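Local coordinates for protein putative L-alanine-DL-glutamate epimerase (Burkholderia xenovorans, PDB 3GO2) that binds magnesium ions and is probably a racemase or epimerase of the mandelate racemase/muconate lactonizing enzyme family, at residues N19-V23 / W34-E39; G113-V119 / A333-L339; I166-D171 / R193-R197. All blocks are in the same frame, centred on the assembly; numbering follows the deposited sequence.

Contact 1. Residues N19-V23 / W34-E39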
ATOM      1  N   ASN A  19      11.149  10.978  43.787  1.00 18.79           N
ATOM      2  CA  ASN A  19      12.033  10.043  44.450  1.00 18.41           C
ATOM      3  C   ASN A  19      12.897   9.326  43.443  1.00 18.39           C
ATOM      4  O   ASN A  19      12.551   9.242  42.256  1.00 19.42           O
ATOM      5  CB  ASN A  19      11.218   9.010  45.202  1.00 19.16           C
ATOM      6  CG  ASN A  19      10.399   9.632  46.312  1.00 18.04           C
ATOM      7  OD1 ASN A  19      10.890  10.511  47.022  1.00 20.14           O
ATOM      8  ND2 ASN A  19       9.162   9.177  46.471  1.00 21.15           N
ATOM      9  N   TYR A  20      13.996   8.774  43.929  1.00 16.92           N
ATOM     10  CA  TYR A  20      14.753   7.799  43.157  1.00 16.45           C
ATOM     11  C   TYR A  20      14.410   6.422  43.666  1.00 16.27           C
ATOM     12  O   TYR A  20      14.141   6.258  44.841  1.00 17.29           O
ATOM     13  CB  TYR A  20      16.239   7.969  43.348  1.00 16.06           C
ATOM     14  CG  TYR A  20      16.872   9.207  42.777  1.00 15.50           C
ATOM     15  CD1 TYR A  20      16.321   9.910  41.698  1.00 15.22           C
ATOM     16  CD2 TYR A  20      18.102   9.630  43.261  1.00 17.41           C
ATOM     17  CE1 TYR A  20      16.944  11.015  41.184  1.00 14.76           C
ATOM     18  CE2 TYR A  20      18.723  10.727  42.735  1.00 17.67           C
ATOM     19  CZ  TYR A  20      18.146  11.411  41.698  1.00 16.16           C
ATOM     20  OH  TYR A  20      18.810  12.503  41.179  1.00 16.83           O
ATOM     21  N   HIS A  21      14.452   5.428  42.786  1.00 15.56           N
ATOM     22  CA  HIS A  21      14.261   4.048  43.168  1.00 14.95           C
ATOM     23  C   HIS A  21      15.393   3.171  42.648  1.00 14.78           C
ATOM     24  O   HIS A  21      15.959   3.445  41.600  1.00 14.11           O
ATOM     25  CB  HIS A  21      12.949   3.500  42.594  1.00 15.50           C
ATOM     26  CG  HIS A  21      11.734   4.267  43.008  1.00 16.73           C
ATOM     27  ND1 HIS A  21      10.848   3.783  43.948  1.00 20.88           N
ATOM     28  CD2 HIS A  21      11.226   5.447  42.578  1.00 22.19           C
ATOM     29  CE1 HIS A  21       9.853   4.643  44.094  1.00 21.51           C
ATOM     30  NE2 HIS A  21      10.059   5.662  43.281  1.00 21.63           N
ATOM     31  N   PHE A  22      15.669   2.090  43.369  1.00 14.15           N
ATOM     32  CA  PHE A  22      16.775   1.197  43.035  1.00 13.84           C
ATOM     33  C   PHE A  22      16.383  -0.235  43.219  1.00 14.71           C
ATOM     34  O   PHE A  22      15.571  -0.537  44.103  1.00 14.41           O
ATOM     35  CB  PHE A  22      18.008   1.492  43.921  1.00 14.60           C
ATOM     36  CG  PHE A  22      18.409   2.914  43.924  1.00 14.20           C
ATOM     37  CD1 PHE A  22      19.185   3.426  42.906  1.00 15.45           C
ATOM     38  CD2 PHE A  22      17.986   3.776  44.922  1.00 14.44           C
ATOM     39  CE1 PHE A  22      19.527   4.777  42.890  1.00 14.91           C
ATOM     40  CE2 PHE A  22      18.340   5.117  44.912  1.00 15.42           C
ATOM     41  CZ  PHE A  22      19.089   5.615  43.898  1.00 15.06           C
ATOM     42  N   VAL A  23      16.934  -1.092  42.360  1.00 13.34           N
ATOM     43  CA  VAL A  23      16.930  -2.556  42.545  1.00 13.66           C
ATOM     44  C   VAL A  23      18.318  -2.972  43.034  1.00 13.56           C
ATOM     45  O   VAL A  23      19.334  -2.536  42.500  1.00 14.73           O
ATOM     46  CB  VAL A  23      16.603  -3.328  41.259  1.00 13.72           C
ATOM     47  CG1 VAL A  23      16.694  -4.856  41.479  1.00 14.78           C
ATOM     48  CG2 VAL A  23      15.202  -2.944  40.768  1.00 14.55           C
ATOM     49  N   TRP A  34      23.153  -3.533  40.892  1.00 13.54           N
ATOM     50  CA  TRP A  34      22.244  -2.422  41.099  1.00 13.52           C
ATOM     51  C   TRP A  34      21.674  -1.896  39.797  1.00 13.64           C
ATOM     52  O   TRP A  34      22.352  -1.894  38.751  1.00 13.49           O
ATOM     53  CB  TRP A  34      23.002  -1.241  41.702  1.00 14.13           C
ATOM     54  CG  TRP A  34      23.464  -1.388  43.124  1.00 15.52           C
ATOM     55  CD1 TRP A  34      24.727  -1.719  43.555  1.00 14.21           C
ATOM     56  CD2 TRP A  34      22.693  -1.146  44.296  1.00 16.02           C
ATOM     57  NE1 TRP A  34      24.777  -1.701  44.923  1.00 16.87           N
ATOM     58  CE2 TRP A  34      23.537  -1.359  45.400  1.00 15.20           C
ATOM     59  CE3 TRP A  34      21.364  -0.787  44.521  1.00 15.65           C
ATOM     60  CZ2 TRP A  34      23.095  -1.209  46.702  1.00 17.32           C
ATOM     61  CZ3 TRP A  34      20.927  -0.639  45.822  1.00 17.54           C
ATOM     62  CH2 TRP A  34      21.798  -0.846  46.892  1.00 17.97           C
ATOM     63  N   SER A  35      20.427  -1.457  39.870  1.00 13.18           N
ATOM     64  CA  SER A  35      19.881  -0.568  38.837  1.00 13.31           C
ATOM     65  C   SER A  35      19.120   0.563  39.486  1.00 13.35           C
ATOM     66  O   SER A  35      18.862   0.557  40.696  1.00 12.73           O
ATOM     67  CB  SER A  35      18.952  -1.352  37.893  1.00 13.29           C
ATOM     68  OG  SER A  35      17.768  -1.745  38.572  1.00 14.18           O
ATOM     69  N   GLU A  36      18.764   1.545  38.677  1.00 13.98           N
ATOM     70  CA  GLU A  36      17.925   2.654  39.118  1.00 14.20           C
ATOM     71  C   GLU A  36      16.694   2.628  38.226  1.00 14.54           C
ATOM     72  O   GLU A  36      16.804   2.280  37.066  1.00 14.89           O
ATOM     73  CB  GLU A  36      18.669   3.984  39.075  1.00 15.22           C
ATOM     74  CG  GLU A  36      17.811   5.176  39.517  1.00 14.68           C
ATOM     75  CD  GLU A  36      18.559   6.500  39.499  1.00 17.35           C
ATOM     76  OE1 GLU A  36      19.787   6.485  39.391  1.00 15.47           O
ATOM     77  OE2 GLU A  36      17.888   7.563  39.602  1.00 17.09           O
ATOM     78  N   PHE A  37      15.525   2.883  38.796  1.00 14.50           N
ATOM     79  CA  PHE A  37      14.270   3.001  38.035  1.00 14.62           C
ATOM     80  C   PHE A  37      13.443   4.183  38.565  1.00 14.99           C
ATOM     81  O   PHE A  37      13.827   4.843  39.517  1.00 14.25           O
ATOM     82  CB  PHE A  37      13.486   1.678  38.038  1.00 14.81           C
ATOM     83  CG  PHE A  37      12.921   1.264  39.373  1.00 14.57           C
ATOM     84  CD1 PHE A  37      11.589   1.535  39.717  1.00 15.24           C
ATOM     85  CD2 PHE A  37      13.701   0.591  40.279  1.00 13.96           C
ATOM     86  CE1 PHE A  37      11.057   1.099  40.932  1.00 15.89           C
ATOM     87  CE2 PHE A  37      13.185   0.187  41.507  1.00 15.21           C
ATOM     88  CZ  PHE A  37      11.867   0.460  41.839  1.00 15.95           C
ATOM     89  N   ASP A  38      12.310   4.458  37.929  1.00 15.20           N
ATOM     90  CA  ASP A  38      11.525   5.640  38.195  1.00 16.49           C
ATOM     91  C   ASP A  38      10.043   5.308  38.207  1.00 16.78           C
ATOM     92  O   ASP A  38       9.580   4.475  37.410  1.00 16.72           O
ATOM     93  CB  ASP A  38      11.844   6.669  37.112  1.00 16.95           C
ATOM     94  CG  ASP A  38      10.955   7.874  37.166  1.00 19.51           C
ATOM     95  OD1 ASP A  38      11.300   8.805  37.931  1.00 22.92           O
ATOM     96  OD2 ASP A  38       9.934   7.889  36.429  1.00 21.25           O
ATOM     97  N   GLU A  39       9.309   5.961  39.099  1.00 17.68           N
ATOM     98  CA  GLU A  39       7.841   5.899  39.093  1.00 17.72           C
ATOM     99  C   GLU A  39       7.202   7.261  38.816  1.00 17.81           C
ATOM    100  O   GLU A  39       6.013   7.334  38.468  1.00 18.35           O
ATOM    101  CB  GLU A  39       7.313   5.383  40.414  1.00 18.01           C
ATOM    102  CG  GLU A  39       7.628   3.921  40.655  1.00 20.06           C
ATOM    103  CD  GLU A  39       6.989   3.355  41.879  1.00 23.28           C
ATOM    104  OE1 GLU A  39       6.332   4.110  42.614  1.00 29.33           O
ATOM    105  OE2 GLU A  39       7.151   2.142  42.108  1.00 22.39           O
TER
HETATM  106  O   HOH W   1      13.439   9.086  39.600  1.00 21.69           O
HETATM  107  O   HOH W   2      10.294   7.997  40.843  1.00 27.37           O

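Contact 2. Residues G113-V119 / A333-L339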
ATOM      1  N   GLY A 113      31.561  -4.790  23.678  1.00 15.13           N
ATOM      2  CA  GLY A 113      32.735  -3.968  23.884  1.00 15.53           C
ATOM      3  C   GLY A 113      32.444  -2.534  23.538  1.00 15.93           C
ATOM      4  O   GLY A 113      31.454  -2.238  22.854  1.00 16.74           O
ATOM      5  N   LYS A 114      33.276  -1.623  24.022  1.00 16.11           N
ATOM      6  CA  LYS A 114      33.075  -0.213  23.686  1.00 16.65           C
ATOM      7  C   LYS A 114      33.586   0.060  22.262  1.00 16.62           C
ATOM      8  O   LYS A 114      34.438  -0.676  21.720  1.00 17.64           O
ATOM      9  CB  LYS A 114      33.750   0.708  24.704  1.00 17.36           C
ATOM     10  CG  LYS A 114      35.261   0.626  24.779  1.00 18.84           C
ATOM     11  CD  LYS A 114      35.792   1.708  25.750  1.00 21.17           C
ATOM     12  CE  LYS A 114      37.256   1.472  26.078  1.00 23.47           C
ATOM     13  NZ  LYS A 114      38.078   1.601  24.851  1.00 25.99           N
ATOM     14  N   LEU A 115      33.044   1.080  21.620  1.00 16.29           N
ATOM     15  CA  LEU A 115      33.618   1.528  20.364  1.00 16.96           C
ATOM     16  C   LEU A 115      33.882   3.035  20.394  1.00 17.07           C
ATOM     17  O   LEU A 115      34.297   3.603  19.404  1.00 16.87           O
ATOM     18  CB  LEU A 115      32.806   1.036  19.140  1.00 18.37           C
ATOM     19  CG  LEU A 115      31.304   1.262  19.129  1.00 17.80           C
ATOM     20  CD1 LEU A 115      30.978   2.766  19.146  1.00 20.41           C
ATOM     21  CD2 LEU A 115      30.685   0.617  17.886  1.00 21.16           C
ATOM     22  N   ARG A 116      33.662   3.658  21.549  1.00 16.75           N
ATOM     23  CA  ARG A 116      34.152   5.021  21.836  1.00 17.61           C
ATOM     24  C   ARG A 116      34.387   5.149  23.343  1.00 18.38           C
ATOM     25  O   ARG A 116      33.776   4.391  24.124  1.00 18.42           O
ATOM     26  CB  ARG A 116      33.161   6.085  21.326  1.00 17.38           C
ATOM     27  CG  ARG A 116      31.756   5.955  21.939  1.00 17.31           C
ATOM     28  CD  ARG A 116      30.753   6.986  21.383  1.00 16.35           C
ATOM     29  NE  ARG A 116      30.430   6.741  19.981  1.00 15.50           N
ATOM     30  CZ  ARG A 116      29.495   5.900  19.559  1.00 15.21           C
ATOM     31  NH1 ARG A 116      28.807   5.158  20.430  1.00 15.42           N
ATOM     32  NH2 ARG A 116      29.267   5.773  18.250  1.00 14.44           N
ATOM     33  N   ASP A 117      35.247   6.117  23.714  1.00 19.13           N
ATOM     34  CA  ASP A 117      35.708   6.367  25.087  1.00 20.09           C
ATOM     35  C   ASP A 117      34.970   7.491  25.767  1.00 18.53           C
ATOM     36  O   ASP A 117      35.033   7.636  26.979  1.00 18.80           O
ATOM     37  CB  ASP A 117      37.215   6.798  25.078  1.00 21.24           C
ATOM     38  CG  ASP A 117      38.137   5.685  24.674  1.00 26.50           C
ATOM     39  OD1 ASP A 117      37.694   4.515  24.557  1.00 32.63           O
ATOM     40  OD2 ASP A 117      39.332   5.976  24.497  1.00 33.52           O
ATOM     41  N   ARG A 118      34.347   8.339  24.964  1.00 18.81           N
ATOM     42  CA  ARG A 118      33.670   9.534  25.438  1.00 18.16           C
ATOM     43  C   ARG A 118      32.403   9.699  24.624  1.00 18.08           C
ATOM     44  O   ARG A 118      32.362   9.295  23.454  1.00 17.71           O
ATOM     45  CB  ARG A 118      34.572  10.749  25.256  1.00 19.39           C
ATOM     46  CG  ARG A 118      35.890  10.609  26.014  1.00 21.70           C
ATOM     47  CD  ARG A 118      36.565  11.923  26.195  1.00 27.80           C
ATOM     48  NE  ARG A 118      37.773  11.746  26.996  1.00 30.98           N
ATOM     49  CZ  ARG A 118      38.501  12.747  27.475  1.00 35.70           C
ATOM     50  NH1 ARG A 118      38.131  13.999  27.250  1.00 35.22           N
ATOM     51  NH2 ARG A 118      39.589  12.491  28.207  1.00 38.66           N
ATOM     52  N   VAL A 119      31.392  10.320  25.218  1.00 17.64           N
ATOM     53  CA  VAL A 119      30.073  10.429  24.598  1.00 19.00           C
ATOM     54  C   VAL A 119      29.617  11.881  24.589  1.00 17.86           C
ATOM     55  O   VAL A 119      29.502  12.493  25.643  1.00 17.95           O
ATOM     56  CB  VAL A 119      29.038   9.577  25.412  1.00 19.02           C
ATOM     57  CG1 VAL A 119      27.646   9.740  24.840  1.00 20.75           C
ATOM     58  CG2 VAL A 119      29.446   8.091  25.437  1.00 21.98           C
ATOM     59  N   ALA A 333      25.627   3.722  25.579  1.00 13.72           N
ATOM     60  CA  ALA A 333      26.171   4.686  24.618  1.00 14.58           C
ATOM     61  C   ALA A 333      27.577   4.311  24.125  1.00 15.67           C
ATOM     62  O   ALA A 333      27.940   4.586  22.978  1.00 14.68           O
ATOM     63  CB  ALA A 333      26.207   6.082  25.245  1.00 15.50           C
ATOM     64  N   ALA A 334      28.371   3.691  24.985  1.00 15.27           N
ATOM     65  CA  ALA A 334      29.693   3.249  24.600  1.00 16.09           C
ATOM     66  C   ALA A 334      29.728   2.194  23.495  1.00 15.63           C
ATOM     67  O   ALA A 334      30.671   2.152  22.689  1.00 15.52           O
ATOM     68  CB  ALA A 334      30.439   2.749  25.837  1.00 16.29           C
ATOM     69  N   ALA A 335      28.703   1.331  23.451  1.00 14.25           N
ATOM     70  CA  ALA A 335      28.688   0.154  22.619  1.00 14.93           C
ATOM     71  C   ALA A 335      27.866   0.301  21.321  1.00 14.48           C
ATOM     72  O   ALA A 335      28.019  -0.492  20.377  1.00 15.39           O
ATOM     73  CB  ALA A 335      28.151  -1.035  23.447  1.00 14.33           C
ATOM     74  N   VAL A 336      26.971   1.287  21.284  1.00 14.19           N
ATOM     75  CA  VAL A 336      26.067   1.443  20.129  1.00 14.75           C
ATOM     76  C   VAL A 336      26.716   2.257  19.005  1.00 14.53           C
ATOM     77  O   VAL A 336      27.061   3.411  19.229  1.00 15.47           O
ATOM     78  CB  VAL A 336      24.761   2.107  20.558  1.00 15.62           C
ATOM     79  CG1 VAL A 336      23.946   2.483  19.344  1.00 16.11           C
ATOM     80  CG2 VAL A 336      23.980   1.137  21.481  1.00 16.77           C
ATOM     81  N   PRO A 337      26.894   1.678  17.785  1.00 14.05           N
ATOM     82  CA  PRO A 337      27.513   2.497  16.739  1.00 13.69           C
ATOM     83  C   PRO A 337      26.649   3.676  16.334  1.00 13.95           C
ATOM     84  O   PRO A 337      27.160   4.795  16.179  1.00 13.42           O
ATOM     85  CB  PRO A 337      27.644   1.537  15.543  1.00 15.22           C
ATOM     86  CG  PRO A 337      26.647   0.473  15.803  1.00 15.05           C
ATOM     87  CD  PRO A 337      26.614   0.317  17.303  1.00 14.41           C
ATOM     88  N   ASN A 338      25.357   3.434  16.174  1.00 13.50           N
ATOM     89  CA  ASN A 338      24.429   4.425  15.634  1.00 12.82           C
ATOM     90  C   ASN A 338      23.888   5.355  16.736  1.00 13.26           C
ATOM     91  O   ASN A 338      22.695   5.410  16.989  1.00 13.18           O
ATOM     92  CB  ASN A 338      23.297   3.740  14.831  1.00 12.34           C
ATOM     93  CG  ASN A 338      22.551   2.650  15.629  1.00 13.07           C
ATOM     94  OD1 ASN A 338      23.180   1.814  16.280  1.00 13.71           O
ATOM     95  ND2 ASN A 338      21.221   2.643  15.539  1.00 11.99           N
ATOM     96  N   LEU A 339      24.805   6.070  17.401  1.00 13.77           N
ATOM     97  CA  LEU A 339      24.485   6.925  18.540  1.00 13.13           C
ATOM     98  C   LEU A 339      24.391   8.386  18.113  1.00 13.34           C
ATOM     99  O   LEU A 339      25.385   8.980  17.660  1.00 13.66           O
ATOM    100  CB  LEU A 339      25.540   6.782  19.643  1.00 14.43           C
ATOM    101  CG  LEU A 339      25.375   7.673  20.875  1.00 15.89           C
ATOM    102  CD1 LEU A 339      24.222   7.203  21.776  1.00 18.91           C
ATOM    103  CD2 LEU A 339      26.695   7.725  21.672  1.00 18.73           C
TER

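Contact 3. Residues I166-D171 / R193-R197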
ATOM      1  N   ILE A 166       8.381  23.815  26.875  1.00 16.22           N
ATOM      2  CA  ILE A 166       7.463  24.903  26.516  1.00 15.75           C
ATOM      3  C   ILE A 166       7.153  25.756  27.751  1.00 16.15           C
ATOM      4  O   ILE A 166       6.677  25.231  28.774  1.00 15.37           O
ATOM      5  CB  ILE A 166       6.128  24.388  25.933  1.00 15.98           C
ATOM      6  CG1 ILE A 166       6.360  23.298  24.880  1.00 17.33           C
ATOM      7  CG2 ILE A 166       5.300  25.577  25.335  1.00 16.76           C
ATOM      8  CD1 ILE A 166       5.076  22.595  24.431  1.00 16.32           C
ATOM      9  N   PHE A 167       7.396  27.067  27.617  1.00 16.30           N
ATOM     10  CA  PHE A 167       7.214  28.010  28.706  1.00 17.42           C
ATOM     11  C   PHE A 167       6.429  29.235  28.302  1.00 18.04           C
ATOM     12  O   PHE A 167       6.631  29.791  27.219  1.00 18.42           O
ATOM     13  CB  PHE A 167       8.563  28.435  29.296  1.00 17.91           C
ATOM     14  CG  PHE A 167       9.223  27.343  30.032  1.00 16.87           C
ATOM     15  CD1 PHE A 167       8.832  27.046  31.329  1.00 18.81           C
ATOM     16  CD2 PHE A 167      10.159  26.532  29.413  1.00 19.34           C
ATOM     17  CE1 PHE A 167       9.405  25.989  31.983  1.00 19.13           C
ATOM     18  CE2 PHE A 167      10.720  25.472  30.095  1.00 18.41           C
ATOM     19  CZ  PHE A 167      10.331  25.223  31.369  1.00 16.05           C
ATOM     20  N   ILE A 168       5.547  29.627  29.227  1.00 18.48           N
ATOM     21  CA  ILE A 168       4.714  30.809  29.100  1.00 19.01           C
ATOM     22  C   ILE A 168       5.290  31.922  29.982  1.00 19.12           C
ATOM     23  O   ILE A 168       5.324  31.800  31.227  1.00 18.86           O
ATOM     24  CB  ILE A 168       3.279  30.533  29.552  1.00 19.21           C
ATOM     25  CG1 ILE A 168       2.712  29.284  28.857  1.00 18.19           C
ATOM     26  CG2 ILE A 168       2.399  31.823  29.342  1.00 19.41           C
ATOM     27  CD1 ILE A 168       2.743  29.325  27.332  1.00 20.90           C
ATOM     28  N   HIS A 169       5.706  32.990  29.319  1.00 20.14           N
ATOM     29  CA  HIS A 169       6.430  34.119  29.931  1.00 21.22           C
ATOM     30  C   HIS A 169       5.564  35.363  30.124  1.00 22.74           C
ATOM     31  O   HIS A 169       5.839  36.171  31.013  1.00 22.90           O
ATOM     32  CB  HIS A 169       7.633  34.514  29.063  1.00 21.12           C
ATOM     33  CG  HIS A 169       8.801  33.578  29.163  1.00 20.31           C
ATOM     34  ND1 HIS A 169       9.802  33.735  30.096  1.00 19.51           N
ATOM     35  CD2 HIS A 169       9.122  32.476  28.447  1.00 20.15           C
ATOM     36  CE1 HIS A 169      10.695  32.765  29.943  1.00 21.72           C
ATOM     37  NE2 HIS A 169      10.303  31.987  28.948  1.00 18.69           N
ATOM     38  N   ASP A 170       4.521  35.519  29.324  1.00 24.31           N
ATOM     39  CA  ASP A 170       3.803  36.803  29.264  1.00 26.64           C
ATOM     40  C   ASP A 170       2.398  36.761  29.858  1.00 28.08           C
ATOM     41  O   ASP A 170       1.558  37.620  29.533  1.00 29.57           O
ATOM     42  CB  ASP A 170       3.777  37.342  27.827  1.00 26.48           C
ATOM     43  CG  ASP A 170       2.875  36.539  26.903  1.00 27.59           C
ATOM     44  OD1 ASP A 170       2.253  35.542  27.353  1.00 27.33           O
ATOM     45  OD2 ASP A 170       2.809  36.930  25.719  1.00 31.80           O
ATOM     46  N   ASP A 171       2.146  35.793  30.735  1.00 29.15           N
ATOM     47  CA  ASP A 171       0.865  35.674  31.401  1.00 30.70           C
ATOM     48  C   ASP A 171       1.097  35.328  32.858  1.00 30.40           C
ATOM     49  O   ASP A 171       0.804  34.228  33.320  1.00 30.63           O
ATOM     50  CB  ASP A 171      -0.016  34.624  30.722  1.00 31.52           C
ATOM     51  CG  ASP A 171      -1.394  34.540  31.347  1.00 34.70           C
ATOM     52  OD1 ASP A 171      -1.944  35.608  31.684  1.00 39.14           O
ATOM     53  OD2 ASP A 171      -1.901  33.415  31.530  1.00 37.88           O
ATOM     54  N   ARG A 193      -2.147  31.274  19.693  1.00 18.94           N
ATOM     55  CA  ARG A 193      -1.163  32.297  19.524  1.00 20.03           C
ATOM     56  C   ARG A 193      -0.332  32.478  20.764  1.00 19.11           C
ATOM     57  O   ARG A 193       0.854  32.783  20.644  1.00 19.10           O
ATOM     58  CB  ARG A 193      -1.798  33.639  19.174  1.00 20.68           C
ATOM     59  CG  ARG A 193      -2.197  33.777  17.774  1.00 25.80           C
ATOM     60  CD  ARG A 193      -2.670  35.217  17.579  1.00 29.94           C
ATOM     61  NE  ARG A 193      -3.520  35.482  16.422  1.00 34.24           N
ATOM     62  CZ  ARG A 193      -3.500  34.860  15.251  1.00 34.98           C
ATOM     63  NH1 ARG A 193      -2.691  33.819  15.003  1.00 37.16           N
ATOM     64  NH2 ARG A 193      -4.348  35.280  14.304  1.00 35.82           N
ATOM     65  N   LYS A 194      -0.927  32.298  21.931  1.00 19.30           N
ATOM     66  CA  LYS A 194      -0.189  32.461  23.181  1.00 20.84           C
ATOM     67  C   LYS A 194       0.960  31.465  23.281  1.00 19.88           C
ATOM     68  O   LYS A 194       2.088  31.825  23.636  1.00 19.98           O
ATOM     69  CB  LYS A 194      -1.124  32.314  24.387  1.00 21.95           C
ATOM     70  CG  LYS A 194      -0.446  32.603  25.720  1.00 26.59           C
ATOM     71  CD  LYS A 194      -1.432  32.625  26.873  1.00 30.65           C
ATOM     72  CE  LYS A 194      -1.423  31.309  27.650  1.00 34.36           C
ATOM     73  NZ  LYS A 194      -2.095  31.443  28.977  1.00 36.30           N
ATOM     74  N   VAL A 195       0.676  30.204  22.973  1.00 18.74           N
ATOM     75  CA  VAL A 195       1.715  29.176  23.010  1.00 18.28           C
ATOM     76  C   VAL A 195       2.807  29.519  22.007  1.00 17.40           C
ATOM     77  O   VAL A 195       4.018  29.474  22.305  1.00 16.50           O
ATOM     78  CB  VAL A 195       1.119  27.770  22.745  1.00 18.23           C
ATOM     79  CG1 VAL A 195       2.238  26.736  22.561  1.00 19.17           C
ATOM     80  CG2 VAL A 195       0.184  27.370  23.897  1.00 20.21           C
ATOM     81  N   LEU A 196       2.393  29.890  20.799  1.00 16.12           N
ATOM     82  CA  LEU A 196       3.355  30.114  19.743  1.00 16.19           C
ATOM     83  C   LEU A 196       4.272  31.309  20.048  1.00 16.54           C
ATOM     84  O   LEU A 196       5.485  31.208  19.908  1.00 16.00           O
ATOM     85  CB  LEU A 196       2.659  30.277  18.397  1.00 16.05           C
ATOM     86  CG  LEU A 196       1.886  29.056  17.886  1.00 16.15           C
ATOM     87  CD1 LEU A 196       1.094  29.453  16.658  1.00 17.94           C
ATOM     88  CD2 LEU A 196       2.838  27.912  17.571  1.00 15.24           C
ATOM     89  N   ARG A 197       3.700  32.438  20.469  1.00 17.72           N
ATOM     90  CA  ARG A 197       4.550  33.609  20.723  1.00 18.35           C
ATOM     91  C   ARG A 197       5.475  33.417  21.936  1.00 18.10           C
ATOM     92  O   ARG A 197       6.593  33.943  21.957  1.00 18.78           O
ATOM     93  CB  ARG A 197       3.705  34.866  20.906  1.00 19.42           C
ATOM     94  CG  ARG A 197       2.928  34.936  22.128  1.00 23.00           C
ATOM     95  CD  ARG A 197       2.205  36.287  22.235  1.00 29.70           C
ATOM     96  NE  ARG A 197       1.462  36.305  23.477  1.00 30.47           N
ATOM     97  CZ  ARG A 197       0.148  36.172  23.606  1.00 32.71           C
ATOM     98  NH1 ARG A 197      -0.654  36.077  22.550  1.00 32.80           N
ATOM     99  NH2 ARG A 197      -0.371  36.179  24.823  1.00 35.96           N
TER

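Contact 1. Residues N19-V23 / W34-E39
Phe37 N donates to His21 O at 2.9 Å (163°), and two strand pairs further on Val23 and Ser35 exchange two bonds, Val23 N to Ser35 O and Ser35 N to Val23 O, both 3.0 Å. The return bond of the first pair, His21 N to Phe37 O, is weak at 3.4 Å. Between them Phe22 and Glu36 form a non-hydrogen-bonded pair. These rungs belong to the antiparallel hairpin of strands 19-27 and 32-37 in the three-stranded sheet of the N-terminal domain, with 19-27 in the middle. Beyond the His21-Phe37 pair a water bridges Asn19 O, Asp38 OD1 and Glu39 N; Phe41 N binds Asp38 OD2.

On the face shared by His21, Val23 and Phe37, the Phe37 ring swings across to the partner strand, with CG between N and the carbonyl carbon (chi1 68°). His21 CB sits over that ring as a CH-pi contact, 3.4 Å from its centroid. Glu39 CG lies over the imidazole of His21. On the other face Glu36, extended, runs alongside Phe22; its OE2 stands 3.5 Å from Tyr20 CD1, over the tyrosine ring, while its carboxylate is bound by Gly322 N and Cys325 N.

Contact 2. Residues G113-V119 / A333-L339
Arg116 reaches over the chain that leaves helix 323-335 and turns the edge of its guanidinium to three backbone carbonyls. NH1 meets Val336 O at 2.7 Å in a nearly straight bond (168°), with that oxygen almost in the guanidinium plane; the same nitrogen also has a weak, bent bond to Ala333 O at 2.8 Å. NH2 donates to Pro337 O at 3.1 Å, approaching that oxygen from above its carbonyl plane. The side chain bends at chi3 (68°), which brings the planar head round to the carbonyls, and bonds from two nitrogens to several oxygens limit its rotation.

The flat head is also sandwiched by leucines. Leu339 CD2 covers one face, 3.5 Å from Arg116 NH1, and CD1 of the neighbouring Leu115 the opposite one. Leu115 directs its other methyl, CD2, to Pro337 CB at 3.9 Å. Its backbone N makes a straight bond of 2.8 Å to Ala334 O (172°). At the far end of the contact Val119 straddles the CB of Ala333 with both methyls, and its CG1 meets Leu339 CD2 at 3.9 Å, the two side chains crossing nearly at right angles. Two neighbouring subunits border the contact: Lys114 forms a salt bridge with Glu64 of one, and Arg116 packs on Pro187 of another.

The contact lies where the barrel closes: the chain entering strand 118-123, the first of the enolase-type barrel, meets the C-terminal part of helix 323-335, which follows strand 314-317 and leads on to strand 342-344 beside 118-123. Val119 pairs through its backbone with Leu367 of strand 366-368, Ala335 and Val336 rest on Met302 of helix 298-310, and Leu339 packs on Pro317 of strand 314-317.

Contact 3. Residues I166-D171 / R193-R197
Asp170 and Arg197 form the shorter of two salt bridges between the loop just after strand 161-168 and the first turns of helix 193-210. Arg197 NE donates to Asp170 OD2 at 2.7 Å and 170°, using the syn lone pair of the oxygen, which lies close to the guanidinium plane. NH2 adds a weak bond to the same OD2 at 3.4 Å, so one carboxylate oxygen takes both donors and the pair is not a two-oxygen bidentate bridge. The carboxylate and guanidinium planes are turned 49° apart. The second bridge is looser: Lys194 NZ lies 3.2 Å from Asp171 OD2, the two side chains crossing at about a right angle.

Beneath the charges lies a sparse apolar layer. Ile168 CG2 approaches the aliphatic part of Lys194, 4.2 Å from CE, and Ile166 CG2 meets Val195 CG1 at 4.3 Å. Arg197 leaves the helix with CG between N and the carbonyl carbon (chi1 70°), then runs extended to NE; its guanidinium comes to lie with one face over CA of Lys194, a turn back along the helix.

Further support comes from Asn198, whose ND2 binds Asp170 OD1 and whose OD1 accepts from His169 N, tying the bend after the strand to the helix. Backbone bonds from Ile166 to Trp177 and from Ile168 to His175 pair the strand with the chain at 175-177 along its edge. This is the second strand of the enolase-type barrel, packed against the helix that follows it, a beta-alpha unit.

Asp170 thus has a partner for each oxygen, whereas Asp171 is held here by a weak bond alone. Since both aspartates and Arg197 are exposed, water probably screens these pairs, one short and nearly straight, the other weak, and they probably contribute less than buried ones would.

In the fold
Contacts 1 and 2 are buried, whereas contact 3 is partly buried, with its charged ends at the surface. Contact 1 pairs two strands of the N-terminal sheet. Contacts 2 and 3 both belong to the barrel, at different places round it: contact 2 joins the segment leading into, and the start of, strand 118-123 to the end of helix 323-335, and contact 3 sets strand 161-168 and its loop against helix 193-210. Backbone pairing dominates the first, one arginine reading backbone carbonyls the second, and carboxylate salt bridges the third. Contact 3 is nested in the chain loop closed by contact 2, yet their centres are about 39 Å apart. Neighbouring subunits border contacts 2 and 3 but not contact 1.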